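Local structure of putative neuraminyllactose-binding hemagglutinin homolog (Helicobacter pylori, 3BGH) at residues H22-I27 with F65-S70; L38-E43 with S80-A85; L98-D103 with L134-P139; H146-D151 with V203-E208. The protein is an outer-membrane lipoprotein and putative adhesin, named for binding neuraminyllactose, whose precise function remains unsettled. All blocks are in the same frame, centred on the assembly; numbering follows the deposited sequence.

Contact 1 (H22-I27 with F65-S70)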
# COMPACT_ATOMS: atom_id res chain seq x y z
N HIS A 22 20.76 -2.51 -0.65
CA HIS A 22 21.20 -3.84 -1.02
C HIS A 22 20.17 -4.63 -1.80
O HIS A 22 19.62 -5.61 -1.30
CB HIS A 22 21.70 -4.63 0.18
CG HIS A 22 22.57 -5.79 -0.19
ND1 HIS A 22 22.24 -7.10 0.12
CD2 HIS A 22 23.73 -5.84 -0.89
CE1 HIS A 22 23.18 -7.90 -0.36
NE2 HIS A 22 24.09 -7.17 -0.97
N PHE A 23 19.95 -4.20 -3.04
CA PHE A 23 18.97 -4.85 -3.90
C PHE A 23 19.63 -6.04 -4.63
O PHE A 23 19.79 -6.03 -5.84
CB PHE A 23 18.27 -3.81 -4.80
CG PHE A 23 17.59 -2.67 -4.01
CD1 PHE A 23 17.40 -2.75 -2.62
CD2 PHE A 23 17.13 -1.53 -4.66
CE1 PHE A 23 16.78 -1.71 -1.91
CE2 PHE A 23 16.48 -0.48 -3.95
CZ PHE A 23 16.31 -0.58 -2.59
N HIS A 24 20.01 -7.06 -3.86
CA HIS A 24 20.64 -8.30 -4.40
C HIS A 24 20.31 -9.50 -3.49
O HIS A 24 20.49 -9.46 -2.27
CB HIS A 24 22.18 -8.12 -4.60
CG HIS A 24 22.88 -9.32 -5.21
ND1 HIS A 24 23.63 -10.21 -4.45
CD2 HIS A 24 22.98 -9.74 -6.49
CE1 HIS A 24 24.14 -11.14 -5.25
NE2 HIS A 24 23.76 -10.88 -6.49
N TYR A 25 19.77 -10.56 -4.09
CA TYR A 25 19.44 -11.76 -3.34
C TYR A 25 20.29 -12.84 -4.00
O TYR A 25 20.27 -12.95 -5.23
CB TYR A 25 17.93 -12.04 -3.44
CG TYR A 25 17.48 -13.42 -2.98
CD1 TYR A 25 17.45 -13.74 -1.62
CD2 TYR A 25 17.08 -14.40 -3.91
CE1 TYR A 25 17.04 -15.01 -1.18
CE2 TYR A 25 16.66 -15.69 -3.48
CZ TYR A 25 16.65 -15.98 -2.10
OH TYR A 25 16.24 -17.20 -1.61
N PRO A 26 21.10 -13.60 -3.22
CA PRO A 26 21.97 -14.58 -3.89
C PRO A 26 21.19 -15.74 -4.52
O PRO A 26 20.61 -16.56 -3.81
CB PRO A 26 22.88 -15.07 -2.76
CG PRO A 26 22.10 -14.82 -1.49
CD PRO A 26 21.27 -13.60 -1.75
N ILE A 27 21.18 -15.80 -5.85
CA ILE A 27 20.59 -16.95 -6.56
C ILE A 27 21.53 -18.14 -6.43
O ILE A 27 22.47 -18.31 -7.19
CB ILE A 27 20.28 -16.63 -8.05
CG1 ILE A 27 19.33 -15.41 -8.15
CG2 ILE A 27 19.68 -17.86 -8.75
CD1 ILE A 27 19.38 -14.66 -9.48
N PHE A 65 14.62 -6.92 -12.22
CA PHE A 65 14.57 -7.23 -13.63
C PHE A 65 15.78 -8.09 -14.02
O PHE A 65 15.64 -9.12 -14.68
CB PHE A 65 14.56 -5.89 -14.36
CG PHE A 65 14.22 -5.98 -15.80
CD1 PHE A 65 13.25 -6.86 -16.25
CD2 PHE A 65 14.87 -5.16 -16.70
CE1 PHE A 65 12.93 -6.92 -17.61
CE2 PHE A 65 14.57 -5.22 -18.06
CZ PHE A 65 13.60 -6.10 -18.52
N LEU A 66 16.97 -7.72 -13.57
CA LEU A 66 18.17 -8.41 -14.02
C LEU A 66 18.26 -9.73 -13.30
O LEU A 66 18.48 -10.78 -13.92
CB LEU A 66 19.44 -7.59 -13.79
CG LEU A 66 19.57 -6.21 -14.47
CD1 LEU A 66 20.80 -5.52 -13.94
CD2 LEU A 66 19.61 -6.29 -16.00
N GLN A 67 18.03 -9.69 -12.00
CA GLN A 67 18.01 -10.88 -11.19
C GLN A 67 16.99 -11.93 -11.61
O GLN A 67 17.27 -13.12 -11.56
CB GLN A 67 17.80 -10.50 -9.75
CG GLN A 67 18.97 -9.73 -9.17
CD GLN A 67 19.34 -10.29 -7.83
OE1 GLN A 67 18.84 -9.83 -6.80
NE2 GLN A 67 20.16 -11.34 -7.84
N LEU A 68 15.80 -11.50 -12.00
CA LEU A 68 14.82 -12.44 -12.47
C LEU A 68 15.23 -13.05 -13.80
O LEU A 68 14.92 -14.20 -14.08
CB LEU A 68 13.44 -11.82 -12.56
CG LEU A 68 12.76 -12.01 -11.23
CD1 LEU A 68 11.59 -11.05 -11.13
CD2 LEU A 68 12.34 -13.53 -11.04
N SER A 69 15.92 -12.27 -14.63
CA SER A 69 16.52 -12.84 -15.83
C SER A 69 17.58 -13.89 -15.43
O SER A 69 17.51 -15.02 -15.92
CB SER A 69 17.05 -11.77 -16.76
OG SER A 69 15.96 -11.05 -17.33
N SER A 70 18.46 -13.55 -14.49
CA SER A 70 19.52 -14.50 -14.05
C SER A 70 18.99 -15.75 -13.44
O SER A 70 19.51 -16.84 -13.69
CB SER A 70 20.48 -13.88 -13.05
OG SER A 70 21.26 -12.92 -13.70
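Residues 22-27 form an irregular strip, extended from His24 onward, and residues 65-70 are part of helix 54-73. The two backbones stay apart: His24 and Gln67 are 7.7 Å apart between their CA atoms. An inverse gamma turn centred on Phe23 precedes the extended part of the strip. Gln67 bridges the gap with its side chain. Its CG lies anti to the carbonyl carbon, and a bend at chi2 presents the amide to the main chain of Tyr25. Two hydrogen bonds join that amide to one residue. Tyr25 N donates to Gln67 OE1 at 3.0 Å, in the carbonyl plane and on a lone pair. Gln67 NE2 donates to Tyr25 O at 3.1 Å and meets a lone pair there too. Both bonds are fairly straight, with angles of 158° and 162° at hydrogen. His24 reaches the amide with its ring: CD2 is 3.5 Å from Gln67 NE2, and the ring and amide planes are only 12° apart. Further along, Ile27 points at the helix. Ile27 CD1 lies 3.3 Å from Gln67 O and 3.8 Å from Ser70 CB, so the methyl rests on the helix surface. Gln67 OE1 has a second partner, the hydroxyl of Tyr198 on helix 186-208. Phe23 and Tyr25 also pack against that helix, which places the strip across both helices. The amide thus pairs with Tyr25 much as a neighbouring strand would. It engages both main-chain polar groups of that residue, and this pair of hydrogen bonds fixes the rotation of the amide.

Contact 2 (L38-E43 with S80-A85)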
# COMPACT_ATOMS: atom_id res chain seq x y z
N LEU A 38 10.92 -20.27 -23.77
CA LEU A 38 11.25 -18.82 -23.75
C LEU A 38 10.21 -18.00 -22.93
O LEU A 38 9.00 -18.10 -23.19
CB LEU A 38 11.32 -18.25 -25.17
CG LEU A 38 11.26 -16.71 -25.32
CD1 LEU A 38 12.53 -16.03 -24.85
CD2 LEU A 38 10.96 -16.28 -26.75
N VAL A 39 10.67 -17.20 -21.96
CA VAL A 39 9.76 -16.27 -21.23
C VAL A 39 10.08 -14.80 -21.50
O VAL A 39 11.24 -14.40 -21.49
CB VAL A 39 9.70 -16.51 -19.69
CG1 VAL A 39 9.72 -17.99 -19.35
CG2 VAL A 39 10.82 -15.81 -18.99
N VAL A 40 9.05 -14.01 -21.75
CA VAL A 40 9.21 -12.58 -21.91
C VAL A 40 9.13 -11.89 -20.55
O VAL A 40 8.18 -12.09 -19.80
CB VAL A 40 8.14 -12.01 -22.84
CG1 VAL A 40 8.27 -10.51 -22.97
CG2 VAL A 40 8.25 -12.62 -24.18
N LEU A 41 10.13 -11.07 -20.23
CA LEU A 41 10.15 -10.35 -18.97
C LEU A 41 10.04 -8.87 -19.25
O LEU A 41 10.85 -8.33 -19.98
CB LEU A 41 11.45 -10.64 -18.24
CG LEU A 41 11.39 -10.48 -16.73
CD1 LEU A 41 10.57 -11.62 -16.18
CD2 LEU A 41 12.79 -10.48 -16.13
N ILE A 42 9.01 -8.23 -18.70
CA ILE A 42 8.77 -6.79 -18.87
C ILE A 42 9.34 -6.04 -17.67
O ILE A 42 9.37 -6.59 -16.58
CB ILE A 42 7.28 -6.50 -19.05
CG1 ILE A 42 6.79 -7.20 -20.31
CG2 ILE A 42 7.00 -5.02 -19.18
CD1 ILE A 42 5.39 -6.85 -20.69
N GLU A 43 9.84 -4.81 -17.88
CA GLU A 43 10.48 -4.06 -16.82
C GLU A 43 9.41 -3.76 -15.76
O GLU A 43 8.35 -3.27 -16.13
CB GLU A 43 11.10 -2.75 -17.36
CG GLU A 43 12.07 -1.99 -16.39
CD GLU A 43 12.78 -0.77 -17.03
OE1 GLU A 43 12.08 0.15 -17.58
OE2 GLU A 43 14.04 -0.69 -16.96
N SER A 80 13.76 -12.98 -22.86
CA SER A 80 13.72 -11.77 -23.65
C SER A 80 13.14 -10.61 -22.83
O SER A 80 12.09 -10.74 -22.21
CB SER A 80 12.90 -11.97 -24.92
OG SER A 80 13.35 -13.11 -25.63
N GLN A 81 13.86 -9.50 -22.85
CA GLN A 81 13.62 -8.35 -22.01
C GLN A 81 13.05 -7.20 -22.85
O GLN A 81 13.55 -6.92 -23.92
CB GLN A 81 14.93 -7.88 -21.39
CG GLN A 81 15.65 -8.84 -20.50
CD GLN A 81 16.91 -8.22 -19.92
OE1 GLN A 81 17.42 -7.22 -20.45
NE2 GLN A 81 17.42 -8.78 -18.84
N PHE A 82 12.02 -6.54 -22.34
CA PHE A 82 11.47 -5.36 -23.00
C PHE A 82 11.04 -4.39 -21.91
O PHE A 82 10.96 -4.78 -20.75
CB PHE A 82 10.28 -5.75 -23.90
CG PHE A 82 10.67 -6.66 -25.04
CD1 PHE A 82 11.26 -6.15 -26.19
CD2 PHE A 82 10.46 -8.04 -24.94
CE1 PHE A 82 11.62 -6.99 -27.25
CE2 PHE A 82 10.82 -8.89 -25.98
CZ PHE A 82 11.40 -8.36 -27.14
N LYS A 83 10.79 -3.13 -22.26
CA LYS A 83 10.35 -2.16 -21.25
C LYS A 83 8.83 -1.97 -21.17
O LYS A 83 8.33 -1.49 -20.15
CB LYS A 83 11.08 -0.82 -21.38
CG LYS A 83 12.38 -0.81 -20.59
CD LYS A 83 13.20 0.49 -20.77
CE LYS A 83 14.62 0.31 -20.18
NZ LYS A 83 15.43 1.57 -20.20
N ASP A 84 8.12 -2.32 -22.24
CA ASP A 84 6.65 -2.27 -22.29
C ASP A 84 6.18 -3.44 -23.15
O ASP A 84 6.95 -3.94 -23.98
CB ASP A 84 6.16 -0.93 -22.86
CG ASP A 84 6.50 0.28 -21.96
OD1 ASP A 84 6.14 0.29 -20.75
OD2 ASP A 84 7.10 1.25 -22.46
N ALA A 85 4.94 -3.89 -22.96
CA ALA A 85 4.42 -5.05 -23.71
C ALA A 85 4.24 -4.75 -25.20
O ALA A 85 4.29 -5.64 -26.05
CB ALA A 85 3.12 -5.55 -23.11
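Strands 38-42 and 80-82 run parallel as neighbours in the sheet, with Val40 beside Ser80, Leu41 beside Gln81 and Ile42 beside Phe82. Their hydrogen bonds alternate along the pair. Ser80 N donates to Val39 O, Leu41 N to Ser80 O at 2.8 Å, and Phe82 N to Leu41 O. A weak bond from Glu43 N to Phe82 O follows. The bond from Leu41 N to Ser80 O is nearly straight, at 172°, and approaches almost along the C=O axis. The side chain of Ile42 reaches past the end of the short partner strand. Its CB carries two branches. Ile42 CG2, anti to the backbone N, lies 3.9 Å from Lys83 O. CG1 takes the other route, anti to the carbonyl carbon (chi1 -62°). The chain then extends at chi2, and the tip, Ile42 CD1, meets Ala85 CB at 3.6 Å. On the same face, Val40 CG1 touches the edge of the Phe82 ring, 3.8 Å from CD2 and near the ring plane. Glu43 and Lys83 lie side by side and point the same way. Glu43 OE1 rests 3.2 Å from Lys83 CG, while Glu43 OE2 and Lys83 NZ, at 4.2 Å, are too far apart for a salt bridge. Their opposite charges probably still attract. These strands belong to a beta-alpha-beta unit whose crossover is helix 54-73. Leu41 and Gln81 turn to that helix and touch Phe65. On the other face Val40 meets Ile92 of helix 90-95. Strand 98-114 continues the sheet beside strand 38-48, through backbone bonds of Val40 and Ile42 with Leu100.

Contact 3 (L98-D103 with L134-P139)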
# COMPACT_ATOMS: atom_id res chain seq x y z
N LEU A 98 5.39 -17.55 -22.04
CA LEU A 98 4.85 -16.79 -20.94
C LEU A 98 5.38 -15.37 -21.06
O LEU A 98 6.50 -15.16 -21.55
CB LEU A 98 5.37 -17.44 -19.65
CG LEU A 98 5.06 -17.01 -18.24
CD1 LEU A 98 3.64 -16.50 -18.08
CD2 LEU A 98 5.26 -18.21 -17.33
N VAL A 99 4.56 -14.41 -20.67
CA VAL A 99 5.01 -13.04 -20.44
C VAL A 99 4.80 -12.75 -18.97
O VAL A 99 3.69 -12.87 -18.49
CB VAL A 99 4.21 -12.03 -21.23
CG1 VAL A 99 4.83 -10.64 -21.07
CG2 VAL A 99 4.16 -12.41 -22.68
N LEU A 100 5.86 -12.39 -18.27
CA LEU A 100 5.80 -12.00 -16.89
C LEU A 100 5.89 -10.49 -16.81
O LEU A 100 6.64 -9.85 -17.55
CB LEU A 100 6.94 -12.64 -16.12
CG LEU A 100 6.95 -14.15 -15.89
CD1 LEU A 100 8.20 -14.49 -15.11
CD2 LEU A 100 5.72 -14.57 -15.09
N ARG A 101 5.11 -9.93 -15.90
CA ARG A 101 4.73 -8.52 -15.93
C ARG A 101 4.31 -8.08 -14.50
O ARG A 101 3.22 -8.41 -14.03
CB ARG A 101 3.62 -8.34 -16.99
CG ARG A 101 2.80 -7.12 -16.87
CD ARG A 101 2.21 -6.73 -18.21
NE ARG A 101 2.20 -5.27 -18.33
CZ ARG A 101 1.49 -4.58 -19.21
NH1 ARG A 101 0.68 -5.19 -20.06
NH2 ARG A 101 1.58 -3.25 -19.23
N MET A 102 5.21 -7.35 -13.84
CA MET A 102 5.11 -6.99 -12.44
C MET A 102 4.70 -5.52 -12.24
O MET A 102 5.36 -4.61 -12.74
CB MET A 102 6.45 -7.25 -11.74
CG MET A 102 6.33 -7.44 -10.23
SD MET A 102 7.94 -7.54 -9.38
CE MET A 102 8.84 -8.59 -10.58
N ASP A 103 3.61 -5.31 -11.50
CA ASP A 103 3.15 -3.99 -11.14
C ASP A 103 2.84 -3.88 -9.64
O ASP A 103 2.47 -4.87 -9.00
CB ASP A 103 1.94 -3.59 -11.98
CG ASP A 103 2.20 -3.73 -13.50
OD1 ASP A 103 2.41 -2.69 -14.17
OD2 ASP A 103 2.20 -4.87 -14.02
N LEU A 134 2.74 -9.94 -9.51
CA LEU A 134 3.27 -10.57 -10.71
C LEU A 134 2.16 -11.18 -11.59
O LEU A 134 1.52 -12.13 -11.19
CB LEU A 134 4.27 -11.64 -10.29
CG LEU A 134 5.04 -12.35 -11.41
CD1 LEU A 134 5.76 -11.35 -12.28
CD2 LEU A 134 6.04 -13.28 -10.78
N ASN A 135 1.97 -10.64 -12.81
CA ASN A 135 1.00 -11.21 -13.77
C ASN A 135 1.59 -12.22 -14.76
O ASN A 135 2.65 -11.99 -15.35
CB ASN A 135 0.19 -10.11 -14.51
CG ASN A 135 -1.12 -9.74 -13.77
OD1 ASN A 135 -1.43 -10.31 -12.73
ND2 ASN A 135 -1.89 -8.82 -14.34
N PHE A 136 0.92 -13.35 -14.92
CA PHE A 136 1.31 -14.36 -15.88
C PHE A 136 0.40 -14.22 -17.09
O PHE A 136 -0.81 -14.41 -16.99
CB PHE A 136 1.19 -15.79 -15.30
CG PHE A 136 2.12 -16.08 -14.15
CD1 PHE A 136 3.06 -17.10 -14.25
CD2 PHE A 136 2.05 -15.37 -12.96
CE1 PHE A 136 3.90 -17.40 -13.18
CE2 PHE A 136 2.92 -15.66 -11.88
CZ PHE A 136 3.84 -16.65 -12.00
N VAL A 137 0.98 -13.89 -18.23
CA VAL A 137 0.22 -13.52 -19.41
C VAL A 137 0.53 -14.43 -20.61
O VAL A 137 1.69 -14.71 -20.92
CB VAL A 137 0.46 -12.04 -19.81
CG1 VAL A 137 -0.42 -11.64 -20.97
CG2 VAL A 137 0.23 -11.10 -18.63
N GLU A 138 -0.55 -14.89 -21.25
CA GLU A 138 -0.48 -15.63 -22.51
C GLU A 138 -0.17 -14.65 -23.66
O GLU A 138 -0.92 -13.72 -23.91
CB GLU A 138 -1.72 -16.51 -22.71
CG GLU A 138 -2.43 -16.46 -24.06
CD GLU A 138 -1.55 -16.85 -25.26
OE1 GLU A 138 -0.72 -17.77 -25.14
OE2 GLU A 138 -1.71 -16.20 -26.33
N PRO A 139 1.00 -14.82 -24.29
CA PRO A 139 1.63 -13.83 -25.19
C PRO A 139 0.84 -13.38 -26.41
O PRO A 139 0.87 -12.19 -26.77
CB PRO A 139 2.94 -14.51 -25.61
CG PRO A 139 3.22 -15.50 -24.49
CD PRO A 139 1.86 -16.00 -24.09
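Strands 98-103 and 134-137 run antiparallel at 155°, with Val99 opposite Val137 and Arg101 opposite Asn135 as hydrogen-bonded pairs. They are the open-end part of the long beta hairpin formed by strands 98-114 and 123-137. Val99 and Val137 bond both ways, each N to the other's O at 2.9 Å. The Arg101 pair is uneven. Asn135 N donates to Arg101 O at 2.8 Å from above the carbonyl plane, while the return bond from Arg101 N is long and weak. One face of the pair carries Leu100, Met102, Leu134 and Phe136. Leu134 CD1 reaches across to Met102 CB and Leu100 CB, 4.2 Å from each. Leu98 enters obliquely, and its CD1 is 3.8 Å from Phe136 CB. Leu209 and Met214 pack on Phe136 beyond the strands. The opposite face holds Val99, Val137, Arg101 and Asn135. Here Val99 CG2 lies 3.7 Å from Pro139 CG. Asn135 is buried but well paired: OD1 bonds to Ser147 OG on the next strand, and ND2 bonds to Asp111 O of the second subunit. This face therefore takes part in the dimer contact. Leu100 and Phe136 both have CG anti to the carbonyl carbon, so they run side by side and Leu100 CD2 makes a CH-pi contact over one ring face. Leu100 CD2 stands 3.9 Å from the centroid of the Phe136 ring, 14° off its normal.

Contact 4 (H146-D151 with V203-E208)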
# COMPACT_ATOMS: atom_id res chain seq x y z
N HIS A 146 -2.81 -15.80 -14.59
CA HIS A 146 -2.58 -16.03 -13.19
C HIS A 146 -1.92 -14.83 -12.57
O HIS A 146 -1.07 -14.21 -13.21
CB HIS A 146 -1.68 -17.25 -13.02
CG HIS A 146 -1.50 -17.63 -11.60
ND1 HIS A 146 -2.47 -18.28 -10.89
CD2 HIS A 146 -0.49 -17.38 -10.74
CE1 HIS A 146 -2.05 -18.48 -9.65
NE2 HIS A 146 -0.86 -17.93 -9.53
N SER A 147 -2.30 -14.50 -11.34
CA SER A 147 -1.73 -13.36 -10.63
C SER A 147 -1.15 -13.86 -9.32
O SER A 147 -1.84 -14.56 -8.59
CB SER A 147 -2.80 -12.30 -10.31
OG SER A 147 -3.35 -11.73 -11.50
N PHE A 148 0.09 -13.47 -9.02
CA PHE A 148 0.72 -13.89 -7.78
C PHE A 148 1.16 -12.61 -7.07
O PHE A 148 1.82 -11.76 -7.66
CB PHE A 148 1.89 -14.86 -8.05
CG PHE A 148 2.86 -15.01 -6.89
CD1 PHE A 148 4.09 -14.37 -6.92
CD2 PHE A 148 2.55 -15.80 -5.79
CE1 PHE A 148 5.03 -14.51 -5.87
CE2 PHE A 148 3.45 -15.94 -4.69
CZ PHE A 148 4.71 -15.29 -4.74
N GLY A 149 0.74 -12.47 -5.82
CA GLY A 149 0.99 -11.26 -5.06
C GLY A 149 2.04 -11.41 -3.97
O GLY A 149 2.19 -12.48 -3.38
N ILE A 150 2.80 -10.35 -3.73
CA ILE A 150 3.63 -10.28 -2.57
C ILE A 150 3.24 -9.01 -1.88
O ILE A 150 3.31 -7.91 -2.47
CB ILE A 150 5.11 -10.29 -2.91
CG1 ILE A 150 5.43 -11.33 -3.98
CG2 ILE A 150 5.91 -10.55 -1.66
CD1 ILE A 150 5.66 -10.73 -5.38
N ASP A 151 2.74 -9.17 -0.67
CA ASP A 151 2.48 -8.09 0.23
C ASP A 151 3.81 -7.64 0.84
O ASP A 151 4.58 -8.45 1.42
CB ASP A 151 1.55 -8.60 1.33
CG ASP A 151 1.20 -7.55 2.37
OD1 ASP A 151 1.70 -6.41 2.36
OD2 ASP A 151 0.42 -7.90 3.26
N VAL A 203 12.52 -13.66 -2.77
CA VAL A 203 12.28 -14.97 -2.16
C VAL A 203 10.93 -15.54 -2.55
O VAL A 203 10.79 -16.73 -2.85
CB VAL A 203 12.31 -14.90 -0.62
CG1 VAL A 203 11.78 -16.19 -0.01
CG2 VAL A 203 13.72 -14.64 -0.09
N HIS A 204 9.89 -14.71 -2.52
CA HIS A 204 8.57 -15.21 -2.80
C HIS A 204 8.44 -15.52 -4.28
O HIS A 204 7.89 -16.53 -4.62
CB HIS A 204 7.49 -14.23 -2.32
CG HIS A 204 7.26 -14.27 -0.84
ND1 HIS A 204 6.01 -14.23 -0.27
CD2 HIS A 204 8.14 -14.32 0.19
CE1 HIS A 204 6.13 -14.27 1.05
NE2 HIS A 204 7.41 -14.33 1.36
N ILE A 205 8.94 -14.65 -5.15
CA ILE A 205 8.84 -14.93 -6.57
C ILE A 205 9.70 -16.12 -6.99
O ILE A 205 9.27 -16.93 -7.79
CB ILE A 205 9.21 -13.74 -7.45
CG1 ILE A 205 8.08 -12.72 -7.49
CG2 ILE A 205 9.43 -14.22 -8.90
CD1 ILE A 205 8.46 -11.41 -8.19
N THR A 206 10.91 -16.23 -6.46
CA THR A 206 11.77 -17.34 -6.85
C THR A 206 11.13 -18.64 -6.43
O THR A 206 11.20 -19.61 -7.18
CB THR A 206 13.19 -17.26 -6.25
OG1 THR A 206 13.07 -17.02 -4.84
CG2 THR A 206 14.01 -16.16 -6.91
N LYS A 207 10.49 -18.67 -5.26
CA LYS A 207 9.78 -19.88 -4.84
C LYS A 207 8.51 -20.11 -5.65
O LYS A 207 8.11 -21.28 -5.87
CB LYS A 207 9.53 -19.94 -3.33
CG LYS A 207 10.83 -20.12 -2.55
CD LYS A 207 10.71 -19.79 -1.05
CE LYS A 207 12.08 -20.00 -0.36
NZ LYS A 207 11.99 -20.00 1.14
N GLU A 208 7.88 -19.03 -6.12
CA GLU A 208 6.68 -19.21 -6.92
C GLU A 208 6.97 -19.74 -8.32
O GLU A 208 6.13 -20.40 -8.89
CB GLU A 208 5.84 -17.93 -7.03
CG GLU A 208 4.39 -18.20 -7.50
CD GLU A 208 3.61 -19.21 -6.59
OE1 GLU A 208 2.49 -19.61 -6.98
OE2 GLU A 208 4.09 -19.59 -5.49
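This is helix-on-sheet packing, made by side chains between the last turns of helix 186-208 and the outermost strand within the chain, 144-161. The axes of the two short segments are 9.2 Å apart at their closest, and their directions differ by 153°. Phe148 and Ile150, two residues apart on the strand, both point at the helix. Phe148 has its CG anti to the backbone N (chi1 162°), which carries the ring out to the helix. Glu208 lies flat on one face of that ring. Glu208 CG sits over the ring centre, 3.5 Å from the Phe148 centroid, as a CH-pi contact. A bend at chi2 lays the carboxylate nearly parallel to the ring, with the planes 3° apart. At the ring's edge and in its plane is Ile205 CG1, 3.9 Å from Phe148 CE1. The ring tip comes close to the helix backbone, with Phe148 CZ 3.4 Å from His204 O. Ile150 fits beside it. Ile150 CD1 meets Ile205 CG1 at 3.8 Å, and Ile150 CG1 meets His204 CB at 3.9 Å. Ile205 also touches Leu134 on the neighbouring strand and Leu68 on helix 54-73. Ser147 lies on the other side of the strand and bonds to Val113 N of the second subunit. A helix laid over a sheet through alternate strand residues, as here, is typical of a two-layer alpha/beta arrangement.

How the contacts relate
From the N terminus, the strip at 22-27 comes first, and contact 1 closes a loop back from helix 54-73. Contact 2 opens within that loop, at 38-43, and closes beyond it, at 80-85, so the two cross. They meet where Ser69 OG lies 3.1 Å from Gln81 NE2, probably hydrogen-bonded. Contacts 3 and 4 follow in series. Contact 3 closes the hairpin, and its first strand continues the sheet from contact 2. Contact 4 brings the late helix 186-208 back over the strand outermost within the chain, next to contact 3. Leu68, Met102 and Ile205 meet between helices and sheet, which links contacts 1, 3 and 4.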